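PDB 3I3V: probable secreted solute-binding lipoprotein from Streptomyces coelicolor, which probably serves as the extracellular, membrane-anchored solute-binding component of a transport system, capturing a substrate that has not been identified. Local coordinates for residues A191-S196 with F200-A205; T173-L178 with Q367-A372; G219-K224 with G266-A271; A78-G83 with W109-G114; V68-N71 with K75-A78. All coordinates share one frame; numbering follows the deposited sequence.

Contact 1 (A191-S196 with F200-A205); sequences ARHVYS and FGVRGA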
# COMPACT_ATOMS: atom_id res chain seq x y z
N ALA C 191 4.97 -52.72 32.84
CA ALA C 191 4.37 -53.84 32.13
C ALA C 191 5.34 -54.25 31.03
O ALA C 191 5.48 -55.42 30.71
CB ALA C 191 3.03 -53.43 31.53
N ARG C 192 6.02 -53.25 30.47
CA ARG C 192 7.00 -53.47 29.40
C ARG C 192 8.09 -54.42 29.91
O ARG C 192 8.46 -55.38 29.23
CB ARG C 192 7.64 -52.14 28.99
CG ARG C 192 7.69 -51.90 27.49
CD ARG C 192 6.41 -51.24 27.00
NE ARG C 192 6.30 -49.85 27.43
CZ ARG C 192 7.03 -48.85 26.95
NH1 ARG C 192 7.94 -49.09 26.01
NH2 ARG C 192 6.86 -47.62 27.40
N HIS C 193 8.61 -54.13 31.10
CA HIS C 193 9.66 -54.95 31.71
C HIS C 193 9.12 -56.32 32.11
O HIS C 193 9.76 -57.34 31.85
CB HIS C 193 10.24 -54.24 32.95
CG HIS C 193 11.05 -55.15 33.83
ND1 HIS C 193 12.18 -55.80 33.40
CD2 HIS C 193 10.86 -55.55 35.11
CE1 HIS C 193 12.66 -56.56 34.37
NE2 HIS C 193 11.87 -56.42 35.42
N VAL C 194 7.95 -56.34 32.75
CA VAL C 194 7.35 -57.60 33.18
C VAL C 194 7.18 -58.59 32.03
O VAL C 194 7.67 -59.71 32.11
CB VAL C 194 5.96 -57.37 33.85
CG1 VAL C 194 5.34 -58.69 34.24
CG2 VAL C 194 6.12 -56.50 35.07
N TYR C 195 6.51 -58.18 30.95
CA TYR C 195 6.28 -59.08 29.83
C TYR C 195 7.46 -59.31 28.90
O TYR C 195 7.40 -60.20 28.05
CB TYR C 195 5.05 -58.62 29.04
CG TYR C 195 3.80 -58.94 29.80
CD1 TYR C 195 3.25 -60.22 29.76
CD2 TYR C 195 3.26 -58.01 30.69
CE1 TYR C 195 2.20 -60.57 30.59
CE2 TYR C 195 2.20 -58.36 31.53
CZ TYR C 195 1.69 -59.64 31.47
OH TYR C 195 0.69 -60.01 32.32
N SER C 196 8.52 -58.53 29.05
CA SER C 196 9.71 -58.71 28.22
C SER C 196 10.68 -59.72 28.84
O SER C 196 11.26 -60.55 28.15
CB SER C 196 10.46 -57.38 28.03
OG SER C 196 9.86 -56.60 27.01
N PHE C 200 7.57 -61.68 37.05
CA PHE C 200 6.30 -61.41 37.72
C PHE C 200 6.46 -61.24 39.23
O PHE C 200 5.49 -61.32 39.98
CB PHE C 200 5.32 -62.54 37.39
CG PHE C 200 4.89 -62.56 35.95
CD1 PHE C 200 3.80 -61.81 35.52
CD2 PHE C 200 5.64 -63.26 35.01
CE1 PHE C 200 3.46 -61.76 34.17
CE2 PHE C 200 5.31 -63.21 33.66
CZ PHE C 200 4.21 -62.46 33.24
N GLY C 201 7.69 -60.99 39.66
CA GLY C 201 7.97 -60.82 41.07
C GLY C 201 7.91 -59.37 41.51
O GLY C 201 7.75 -59.10 42.70
N VAL C 202 8.05 -58.43 40.57
CA VAL C 202 7.99 -57.01 40.90
C VAL C 202 6.66 -56.78 41.61
O VAL C 202 5.63 -57.32 41.21
CB VAL C 202 8.08 -56.14 39.63
CG1 VAL C 202 9.44 -56.33 38.97
CG2 VAL C 202 6.97 -56.50 38.65
N ARG C 203 6.70 -55.97 42.66
CA ARG C 203 5.52 -55.69 43.48
C ARG C 203 4.23 -55.43 42.71
O ARG C 203 3.16 -55.86 43.14
CB ARG C 203 5.82 -54.52 44.43
CG ARG C 203 6.73 -54.89 45.61
CD ARG C 203 8.04 -55.57 45.16
NE ARG C 203 8.72 -54.79 44.12
CZ ARG C 203 9.82 -55.18 43.48
NH1 ARG C 203 10.39 -56.35 43.76
NH2 ARG C 203 10.35 -54.40 42.54
N GLY C 204 4.32 -54.74 41.58
CA GLY C 204 3.15 -54.45 40.78
C GLY C 204 2.48 -55.69 40.22
O GLY C 204 1.26 -55.82 40.26
N ALA C 205 3.28 -56.61 39.70
CA ALA C 205 2.75 -57.86 39.14
C ALA C 205 2.22 -58.75 40.25
O ALA C 205 1.27 -59.51 40.05
CB ALA C 205 3.84 -58.59 38.37
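With chi1 at 178°, Val194 swings CG1 to the side away from its own N, Phe200 carries its ring anti to the carbonyl carbon (chi1 -68°), and together these settings lay the valine methyl over one face of the ring. CG1 of Val194 stands 3.6 Å from CE1 of Phe200; although displaced toward the rim, it keeps a CH-pi contact, 3.9 Å from the ring centroid. The same ring turns its edge to Tyr195. With planes at 86° and centroids 5.4 Å apart, the two rings form a T-shaped (edge-to-face) pair in which Phe200 supplies the edge and Tyr195 the face. The closest carbons are Tyr195 CE1 and Phe200 CZ, 3.8 Å apart, while the tyrosine OH lies at the phenylalanine rim, near its plane. A methyl over a face and a ring at the edge probably restrict how Phe200 can turn about its CB-CG bond.

CG2 of Val194 meets CG2 of Val202, the N-cap residue, at 3.7 Å; CG1 of Val194, besides lying over the ring, reaches CB of Ala205 at 4.4 Å. Nearer solvent, Val202 CG1 comes to the imidazole edge of His193, 4.2 Å from CD2, while NE2 of His193 bonds to Asp199 in the connection. No hydrogen bond joins the two segments, so apolar side chains carry this corner between helices 188-197 and 203-217. Around it, Tyr195 packs on Ala179 and Ile182 of helix 172-182, and Phe200 rests on Arg387 and Leu390 of helix 383-392.

Contact 2 (T173-L178 with Q367-A372); sequences TGQKLL and QPLITA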
# COMPACT_ATOMS: atom_id res chain seq x y z
N THR C 173 -7.46 -64.63 24.16
CA THR C 173 -8.37 -63.72 24.84
C THR C 173 -8.08 -63.76 26.33
O THR C 173 -7.88 -62.72 26.96
CB THR C 173 -9.86 -64.08 24.57
OG1 THR C 173 -10.10 -65.46 24.89
CG2 THR C 173 -10.19 -63.87 23.10
N GLY C 174 -8.02 -64.97 26.88
CA GLY C 174 -7.72 -65.13 28.29
C GLY C 174 -6.34 -64.59 28.64
O GLY C 174 -6.17 -63.91 29.66
N GLN C 175 -5.35 -64.86 27.78
CA GLN C 175 -3.98 -64.39 28.04
C GLN C 175 -3.87 -62.87 28.03
O GLN C 175 -3.11 -62.30 28.81
CB GLN C 175 -2.99 -65.04 27.05
CG GLN C 175 -2.48 -64.16 25.91
CD GLN C 175 -1.19 -63.42 26.25
OE1 GLN C 175 -0.66 -62.67 25.43
NE2 GLN C 175 -0.69 -63.62 27.46
N LYS C 176 -4.65 -62.20 27.18
CA LYS C 176 -4.64 -60.73 27.13
C LYS C 176 -5.41 -60.09 28.31
O LYS C 176 -5.00 -59.06 28.85
CB LYS C 176 -5.23 -60.24 25.81
CG LYS C 176 -4.28 -59.40 24.96
CD LYS C 176 -3.12 -60.22 24.40
CE LYS C 176 -3.60 -61.16 23.31
NZ LYS C 176 -2.52 -62.07 22.84
N LEU C 177 -6.53 -60.71 28.71
CA LEU C 177 -7.34 -60.17 29.81
C LEU C 177 -6.60 -60.31 31.14
O LEU C 177 -6.64 -59.40 31.97
CB LEU C 177 -8.69 -60.90 29.91
CG LEU C 177 -9.93 -60.08 30.32
CD1 LEU C 177 -10.86 -60.97 31.13
CD2 LEU C 177 -9.56 -58.85 31.13
N LEU C 178 -5.92 -61.44 31.33
CA LEU C 178 -5.15 -61.69 32.55
C LEU C 178 -4.04 -60.65 32.67
O LEU C 178 -3.78 -60.11 33.74
CB LEU C 178 -4.50 -63.08 32.52
CG LEU C 178 -4.05 -63.79 33.81
CD1 LEU C 178 -2.71 -64.43 33.55
CD2 LEU C 178 -3.96 -62.84 35.01
N GLN C 367 3.33 -69.15 23.30
CA GLN C 367 2.47 -70.32 23.45
C GLN C 367 2.40 -70.80 24.90
O GLN C 367 1.33 -71.15 25.39
CB GLN C 367 2.95 -71.45 22.53
CG GLN C 367 1.84 -72.10 21.72
CD GLN C 367 0.82 -72.79 22.60
OE1 GLN C 367 -0.39 -72.57 22.45
NE2 GLN C 367 1.29 -73.63 23.51
N PRO C 368 3.55 -70.83 25.60
CA PRO C 368 3.52 -71.29 26.99
C PRO C 368 2.80 -70.30 27.91
O PRO C 368 2.25 -70.68 28.94
CB PRO C 368 5.00 -71.44 27.35
CG PRO C 368 5.63 -71.77 26.02
CD PRO C 368 4.93 -70.80 25.09
N LEU C 369 2.80 -69.03 27.54
CA LEU C 369 2.15 -68.00 28.34
C LEU C 369 0.63 -68.20 28.30
O LEU C 369 -0.08 -67.85 29.25
CB LEU C 369 2.54 -66.61 27.80
CG LEU C 369 2.36 -65.41 28.73
CD1 LEU C 369 3.17 -65.61 30.00
CD2 LEU C 369 2.83 -64.14 28.01
N ILE C 370 0.12 -68.77 27.21
CA ILE C 370 -1.30 -69.04 27.09
C ILE C 370 -1.63 -70.27 27.92
O ILE C 370 -2.68 -70.33 28.55
CB ILE C 370 -1.69 -69.31 25.61
CG1 ILE C 370 -1.81 -67.99 24.85
CG2 ILE C 370 -2.99 -70.12 25.54
CD1 ILE C 370 -2.09 -68.16 23.38
N THR C 371 -0.73 -71.25 27.92
CA THR C 371 -0.95 -72.47 28.68
C THR C 371 -0.89 -72.15 30.17
O THR C 371 -1.60 -72.75 30.97
CB THR C 371 0.11 -73.55 28.32
OG1 THR C 371 0.06 -73.84 26.92
CG2 THR C 371 -0.18 -74.85 29.07
N ALA C 372 -0.03 -71.20 30.53
CA ALA C 372 0.12 -70.78 31.92
C ALA C 372 -1.12 -70.00 32.32
O ALA C 372 -1.53 -70.01 33.49
CB ALA C 372 1.35 -69.91 32.09
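Gln175 meets Ile370 with the aliphatic part of its side chain and Leu369 with its amide. Its conformation is unusual: chi1 is 104°, well away from a staggered value, and the chain bends again at chi2 (91°). The bend lets one residue face two neighbours. CB of Gln175 lies 3.9 Å from CG1 of Ile370, and CG of Gln175 is at 4.0 Å from the same atom; chi1 of -79° sets the isoleucine CG1 beside its backbone N, presenting it to the glutamine. Farther out, the amide nitrogen NE2 of Gln175 is 3.6 Å from CD2 of Leu369. Both hydrophobic chains cross the glutamine at about a right angle.

The other end of the amide is fixed from within its own helix. NZ of Lys176 donates to OE1 of Gln175 over 3.2 Å, in the carbonyl plane and on a lone pair, and the same ammonium forms a salt bridge with Asp358. Cut back to alanine, Gln175 would keep its CB against Ile370 but would probably leave Lys176 NZ without this acceptor and open a gap beside Leu369.

Next to the glutamine, Leu178 and Ala372 both pack on Leu390 of helix 383-392. The arrangement is side-to-side helix packing, in which helix 363-377, from late in the chain, returns to helix 172-182 in a protein of the two-lobed, alpha/beta periplasmic-binding-protein class.

Contact 3 (G219-K224 with G266-A271); sequences GVFADK and GGWPLA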
# COMPACT_ATOMS: atom_id res chain seq x y z
N GLY C 219 -15.69 -65.75 41.63
CA GLY C 219 -16.60 -66.14 40.57
C GLY C 219 -16.93 -65.06 39.57
O GLY C 219 -18.05 -65.01 39.05
N VAL C 220 -15.98 -64.19 39.27
CA VAL C 220 -16.22 -63.11 38.31
C VAL C 220 -16.22 -63.63 36.87
O VAL C 220 -16.83 -63.03 35.99
CB VAL C 220 -15.16 -61.99 38.46
CG1 VAL C 220 -15.23 -61.04 37.27
CG2 VAL C 220 -15.40 -61.22 39.74
N PHE C 221 -15.56 -64.76 36.64
CA PHE C 221 -15.52 -65.34 35.30
C PHE C 221 -16.50 -66.48 35.19
O PHE C 221 -16.88 -67.07 36.20
CB PHE C 221 -14.10 -65.83 34.98
CG PHE C 221 -13.07 -64.75 35.07
CD1 PHE C 221 -13.11 -63.67 34.18
CD2 PHE C 221 -12.14 -64.74 36.09
CE1 PHE C 221 -12.24 -62.61 34.32
CE2 PHE C 221 -11.26 -63.67 36.23
CZ PHE C 221 -11.32 -62.61 35.34
N ALA C 222 -16.91 -66.79 33.96
CA ALA C 222 -17.85 -67.88 33.71
C ALA C 222 -17.28 -69.19 34.26
O ALA C 222 -16.06 -69.36 34.32
CB ALA C 222 -18.11 -68.02 32.21
N ASP C 223 -18.16 -70.10 34.65
CA ASP C 223 -17.69 -71.38 35.16
C ASP C 223 -16.85 -72.04 34.07
O ASP C 223 -17.17 -71.95 32.89
CB ASP C 223 -18.87 -72.30 35.52
CG ASP C 223 -19.66 -71.82 36.74
OD1 ASP C 223 -19.05 -71.36 37.72
OD2 ASP C 223 -20.91 -71.92 36.71
N LYS C 224 -15.75 -72.67 34.47
CA LYS C 224 -14.88 -73.37 33.52
C LYS C 224 -14.14 -72.48 32.50
O LYS C 224 -13.67 -72.96 31.48
CB LYS C 224 -15.71 -74.43 32.78
CG LYS C 224 -16.48 -75.35 33.73
CD LYS C 224 -17.10 -76.57 33.04
CE LYS C 224 -18.13 -76.20 31.97
NZ LYS C 224 -17.49 -75.83 30.67
N GLY C 266 -16.92 -49.81 28.47
CA GLY C 266 -16.18 -49.10 29.50
C GLY C 266 -14.82 -49.75 29.66
O GLY C 266 -14.28 -50.32 28.71
N GLY C 267 -14.25 -49.65 30.86
CA GLY C 267 -12.96 -50.25 31.12
C GLY C 267 -13.09 -51.30 32.20
O GLY C 267 -14.18 -51.52 32.74
N TRP C 268 -11.99 -51.96 32.53
CA TRP C 268 -12.02 -52.99 33.56
C TRP C 268 -11.92 -52.33 34.94
O TRP C 268 -11.05 -51.48 35.18
CB TRP C 268 -10.88 -53.99 33.33
CG TRP C 268 -10.93 -55.15 34.26
CD1 TRP C 268 -10.39 -55.23 35.50
CD2 TRP C 268 -11.67 -56.37 34.07
NE1 TRP C 268 -10.74 -56.41 36.10
CE2 TRP C 268 -11.53 -57.13 35.24
CE3 TRP C 268 -12.44 -56.89 33.02
CZ2 TRP C 268 -12.12 -58.38 35.40
CZ3 TRP C 268 -13.03 -58.13 33.17
CH2 TRP C 268 -12.87 -58.87 34.35
N PRO C 269 -12.82 -52.69 35.86
CA PRO C 269 -12.84 -52.13 37.22
C PRO C 269 -11.48 -52.11 37.89
O PRO C 269 -10.65 -52.96 37.62
CB PRO C 269 -13.84 -53.03 37.94
CG PRO C 269 -14.83 -53.31 36.87
CD PRO C 269 -13.93 -53.64 35.68
N LEU C 270 -11.27 -51.14 38.77
CA LEU C 270 -10.01 -50.99 39.48
C LEU C 270 -10.07 -51.49 40.92
O LEU C 270 -11.13 -51.47 41.56
CB LEU C 270 -9.59 -49.52 39.50
CG LEU C 270 -9.36 -48.79 38.18
CD1 LEU C 270 -9.04 -47.36 38.49
CD2 LEU C 270 -8.23 -49.43 37.37
N ALA C 271 -8.92 -51.92 41.42
CA ALA C 271 -8.79 -52.37 42.80
C ALA C 271 -8.34 -51.10 43.53
O ALA C 271 -8.00 -50.11 42.88
CB ALA C 271 -7.72 -53.44 42.91
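Phe221 and Trp268 meet through CE1 and CH2, between two loops of the alpha/beta lobe built on the larger sheet of this periplasmic-binding-protein fold. One loop follows helix 203-217, which ends in a Schellman motif at Gly219; the other leaves strand 263-266. The indole keeps CG anti to the backbone N (chi1 -174°), which sends its six-membered ring out from the loop with CH2 in the lead. CH2 of Trp268 comes within 3.8 Å of CE1 of Phe221 and 4.2 Å of CZ of Phe221. The side chains run obliquely to each other. CH2 of Trp268 also serves Val220, whose CG1 lies 4.3 Å away, so a single indole carbon touches both residues.

Other elements close the surroundings: Val165 of strand 163-166 bonds through its backbone to Val220 and Ala222, Leu150 of helix 147-159 packs on Val220 and Trp268, and Phe377 meets Phe221 edge-to-face. The indole is further supported by its successor in the chain, CD of Pro269 standing 3.6 Å above one face of the Trp268 ring, offset toward the rim.

Contact 4 (A78-G83 with W109-G114); sequences AWTDVG and WTDDEG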
# COMPACT_ATOMS: atom_id res chain seq x y z
N ALA C 78 13.09 -56.33 13.54
CA ALA C 78 14.50 -56.39 13.19
C ALA C 78 14.86 -55.70 11.88
O ALA C 78 16.03 -55.61 11.53
CB ALA C 78 14.97 -57.84 13.14
N TRP C 79 13.86 -55.23 11.14
CA TRP C 79 14.11 -54.59 9.85
C TRP C 79 14.86 -53.27 9.89
O TRP C 79 15.72 -53.01 9.06
CB TRP C 79 12.79 -54.36 9.10
CG TRP C 79 12.19 -55.60 8.52
CD1 TRP C 79 12.74 -56.86 8.52
CD2 TRP C 79 10.96 -55.70 7.79
NE1 TRP C 79 11.93 -57.73 7.82
CE2 TRP C 79 10.83 -57.04 7.37
CE3 TRP C 79 9.96 -54.78 7.45
CZ2 TRP C 79 9.73 -57.49 6.62
CZ3 TRP C 79 8.87 -55.23 6.71
CH2 TRP C 79 8.76 -56.57 6.30
N THR C 80 14.53 -52.42 10.86
CA THR C 80 15.14 -51.11 10.96
C THR C 80 16.64 -51.13 11.23
O THR C 80 17.41 -50.48 10.53
CB THR C 80 14.46 -50.25 12.04
OG1 THR C 80 13.05 -50.22 11.81
CG2 THR C 80 14.98 -48.82 12.00
N ASP C 81 17.08 -51.90 12.22
CA ASP C 81 18.49 -51.93 12.53
C ASP C 81 19.37 -52.49 11.41
O ASP C 81 20.45 -51.97 11.16
CB ASP C 81 18.74 -52.69 13.83
CG ASP C 81 20.11 -52.41 14.40
OD1 ASP C 81 20.39 -51.23 14.69
OD2 ASP C 81 20.91 -53.37 14.56
N VAL C 82 18.92 -53.55 10.74
CA VAL C 82 19.72 -54.12 9.65
C VAL C 82 19.55 -53.37 8.33
O VAL C 82 20.28 -53.62 7.38
CB VAL C 82 19.40 -55.61 9.40
CG1 VAL C 82 19.70 -56.42 10.65
CG2 VAL C 82 17.95 -55.78 8.98
N GLY C 83 18.59 -52.45 8.27
CA GLY C 83 18.39 -51.70 7.05
C GLY C 83 17.55 -52.35 5.97
O GLY C 83 17.65 -51.97 4.80
N TRP C 109 6.21 -46.56 17.93
CA TRP C 109 6.81 -46.94 16.64
C TRP C 109 8.25 -46.44 16.50
O TRP C 109 8.84 -46.56 15.43
CB TRP C 109 5.98 -46.40 15.46
CG TRP C 109 4.85 -47.28 15.02
CD1 TRP C 109 3.53 -47.16 15.38
CD2 TRP C 109 4.92 -48.41 14.13
NE1 TRP C 109 2.78 -48.13 14.75
CE2 TRP C 109 3.61 -48.91 13.98
CE3 TRP C 109 5.97 -49.04 13.44
CZ2 TRP C 109 3.31 -50.01 13.17
CZ3 TRP C 109 5.67 -50.14 12.62
CH2 TRP C 109 4.35 -50.61 12.50
N THR C 110 8.79 -45.88 17.59
CA THR C 110 10.16 -45.36 17.62
C THR C 110 11.04 -46.31 18.43
O THR C 110 10.65 -46.72 19.52
CB THR C 110 10.23 -43.98 18.29
OG1 THR C 110 9.34 -43.07 17.61
CG2 THR C 110 11.65 -43.43 18.24
N ASP C 111 12.22 -46.65 17.90
CA ASP C 111 13.13 -47.55 18.60
C ASP C 111 14.07 -46.80 19.54
O ASP C 111 13.88 -45.60 19.77
CB ASP C 111 13.96 -48.38 17.60
CG ASP C 111 14.89 -47.52 16.74
OD1 ASP C 111 15.24 -46.39 17.17
OD2 ASP C 111 15.29 -47.97 15.65
N ASP C 112 15.07 -47.50 20.06
CA ASP C 112 16.04 -46.92 20.98
C ASP C 112 16.89 -45.80 20.38
O ASP C 112 17.25 -44.86 21.09
CB ASP C 112 16.98 -48.01 21.52
CG ASP C 112 16.27 -49.02 22.39
OD1 ASP C 112 15.10 -48.77 22.75
OD2 ASP C 112 16.89 -50.06 22.73
N GLU C 113 17.20 -45.91 19.10
CA GLU C 113 18.01 -44.89 18.43
C GLU C 113 17.21 -43.68 17.96
O GLU C 113 17.73 -42.84 17.22
CB GLU C 113 18.75 -45.49 17.22
CG GLU C 113 19.87 -46.45 17.55
CD GLU C 113 19.37 -47.75 18.10
OE1 GLU C 113 18.55 -48.40 17.41
OE2 GLU C 113 19.78 -48.13 19.22
N GLY C 114 15.95 -43.60 18.37
CA GLY C 114 15.13 -42.47 17.96
C GLY C 114 14.73 -42.59 16.50
O GLY C 114 14.39 -41.60 15.85
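Asp111 reaches toward Thr80 from a loop, and its side chain is the one to follow. CB heads for the short helix 79-82. A chi1 of 64° places CG between the backbone N and the carbonyl carbon, and the turn about CB-CG (chi2 23°) sends OD1 and OD2 to different partners. OD1 turns back to its own loop, where N of Glu113 gives it a weak, strongly bent bond of 2.8 Å with an N-H...O angle of 118°. OD2 points across the contact and lies 3.8 Å from CG2 of Thr80, a methyl held anti to the threonine N. The stronger partner of OD2 is Arg115, whose NE makes a salt bridge with it.

Arg115 also explains the second meeting. OD1 of Asp81 and OE1 of Glu113 stand 4.3 Å apart, and NH2 of Arg115 bridges to both, probably offsetting their like charges.

On the helix side, Gly83 ends the turn in a Schellman motif. On the loop side, residues Asp111 to Gly114 form a type I beta turn, closed by Gly114 N on Asp111 O at 3.2 Å, and the weak bond from Glu113 N to the first aspartate gives it the pattern of an Asx turn.

Contact 5 (V68-N71 with K75-A78); sequences VMVN and KTLA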
# COMPACT_ATOMS: atom_id res chain seq x y z
N VAL C 68 5.83 -51.14 2.17
CA VAL C 68 5.34 -52.35 2.81
C VAL C 68 4.25 -52.01 3.82
O VAL C 68 4.32 -50.99 4.50
CB VAL C 68 6.48 -53.10 3.53
CG1 VAL C 68 5.98 -54.45 4.01
CG2 VAL C 68 7.67 -53.26 2.60
N MSE C 69 3.24 -52.86 3.93
CA MSE C 69 2.19 -52.62 4.89
C MSE C 69 2.06 -53.82 5.80
O MSE C 69 1.38 -54.79 5.47
CB MSE C 69 0.86 -52.35 4.18
CG MSE C 69 0.88 -51.09 3.31
SE MSE C 69 -0.83 -50.74 2.44
CE MSE C 69 -1.85 -50.35 4.04
N VAL C 70 2.73 -53.75 6.95
CA VAL C 70 2.72 -54.83 7.94
C VAL C 70 2.66 -54.26 9.35
O VAL C 70 2.92 -53.08 9.58
CB VAL C 70 4.00 -55.71 7.89
CG1 VAL C 70 3.73 -56.97 7.15
CG2 VAL C 70 5.16 -54.92 7.25
N ASN C 71 2.35 -55.13 10.31
CA ASN C 71 2.29 -54.71 11.69
C ASN C 71 3.68 -54.85 12.30
O ASN C 71 4.63 -55.24 11.62
CB ASN C 71 1.27 -55.56 12.47
CG ASN C 71 1.61 -57.05 12.46
OD1 ASN C 71 1.44 -57.75 13.47
ND2 ASN C 71 2.08 -57.54 11.32
N LYS C 75 9.61 -60.44 13.83
CA LYS C 75 10.37 -60.32 12.59
C LYS C 75 10.59 -58.90 12.06
O LYS C 75 11.73 -58.52 11.79
CB LYS C 75 9.75 -61.19 11.50
CG LYS C 75 10.52 -61.18 10.19
CD LYS C 75 10.20 -62.40 9.32
CE LYS C 75 11.11 -63.56 9.63
NZ LYS C 75 12.52 -63.18 9.39
N THR C 76 9.52 -58.12 11.91
CA THR C 76 9.66 -56.76 11.38
C THR C 76 10.32 -55.83 12.39
O THR C 76 10.72 -54.73 12.06
CB THR C 76 8.27 -56.15 10.96
OG1 THR C 76 7.43 -55.99 12.11
CG2 THR C 76 7.58 -57.07 9.95
N LEU C 77 10.46 -56.31 13.61
CA LEU C 77 11.09 -55.56 14.68
C LEU C 77 12.60 -55.46 14.41
O LEU C 77 13.29 -54.61 14.97
CB LEU C 77 10.83 -56.28 16.00
CG LEU C 77 10.42 -55.59 17.30
CD1 LEU C 77 9.74 -54.27 17.04
CD2 LEU C 77 9.49 -56.54 18.05
N ALA C 78 13.09 -56.33 13.54
CA ALA C 78 14.50 -56.39 13.19
C ALA C 78 14.86 -55.70 11.88
O ALA C 78 16.03 -55.61 11.53
CB ALA C 78 14.97 -57.84 13.14
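Thr76 bonds to Asn71 just beyond strand 67-70, in the loop that leads from this strand to helix 79-82. The strand lies in a mixed sheet ordered 41-46, 9-14, 67-70, 289-292, with only the last antiparallel to its neighbour, consistent with a type II periplasmic-binding-protein lobe.

Hydrogen bonding dominates. OG1 of Thr76 donates to the backbone O of Asn71 over 2.9 Å, approaching in the carbonyl plane, on a lone pair, at a C=O...O angle of 136°. The hydroxyl reaches it from the position between the backbone N and the carbonyl carbon (chi1 65°). It also accepts from N of Tyr73, so one oxygen links the end of the strand to the middle of the short connection. Within the second segment, N of Ala78 bonds to O of Lys75 at 3.1 Å and closes a further turn. On the strand, the backbone O of Val70 takes a hydrogen bond from the indole NE1 of Trp291. A valine in place of Thr76 is likely to leave the Asn71 carbonyl without this donor and the Tyr73 N-H without its acceptor, freeing the loop to shift.

Outside the contact, an ionic pair forms where NZ of Lys75 makes a salt bridge with Glu56 of helix 51-60.

Apolar contact is slighter. Val70 rests on Leu51 of helix 51-60, and Thr76 packs on the side chain of Trp291. Across the segments, the threonine methyl, held anti to the carbonyl carbon, turns toward the strand, and CG2 of Thr76 lies 4.2 Å from CG2 of Val70.

Two pairs of contacts touch, while contact 1 stands apart, its nearest atoms about 4 Å from those of contact 2. Contacts 4 and 5 share Ala78 and have centres about 11 Å apart; Trp79 joins them, its CZ3 lying 3.8 Å from CG2 of Val70. Contacts 2 and 3 touch through Leu177, whose CD1 is 3.8 Å from CE1 of Phe221 and whose CD2 is 4.0 Å from CE3 of Trp268. Along the chain, contacts 1 and 3 are both nested within the span closed by contact 2. Contact 1 lies about 15 Å from contact 2, centre to centre. Contacts 3 and 4, about 38 Å apart between centres, lie on opposite sides of the chain's centre.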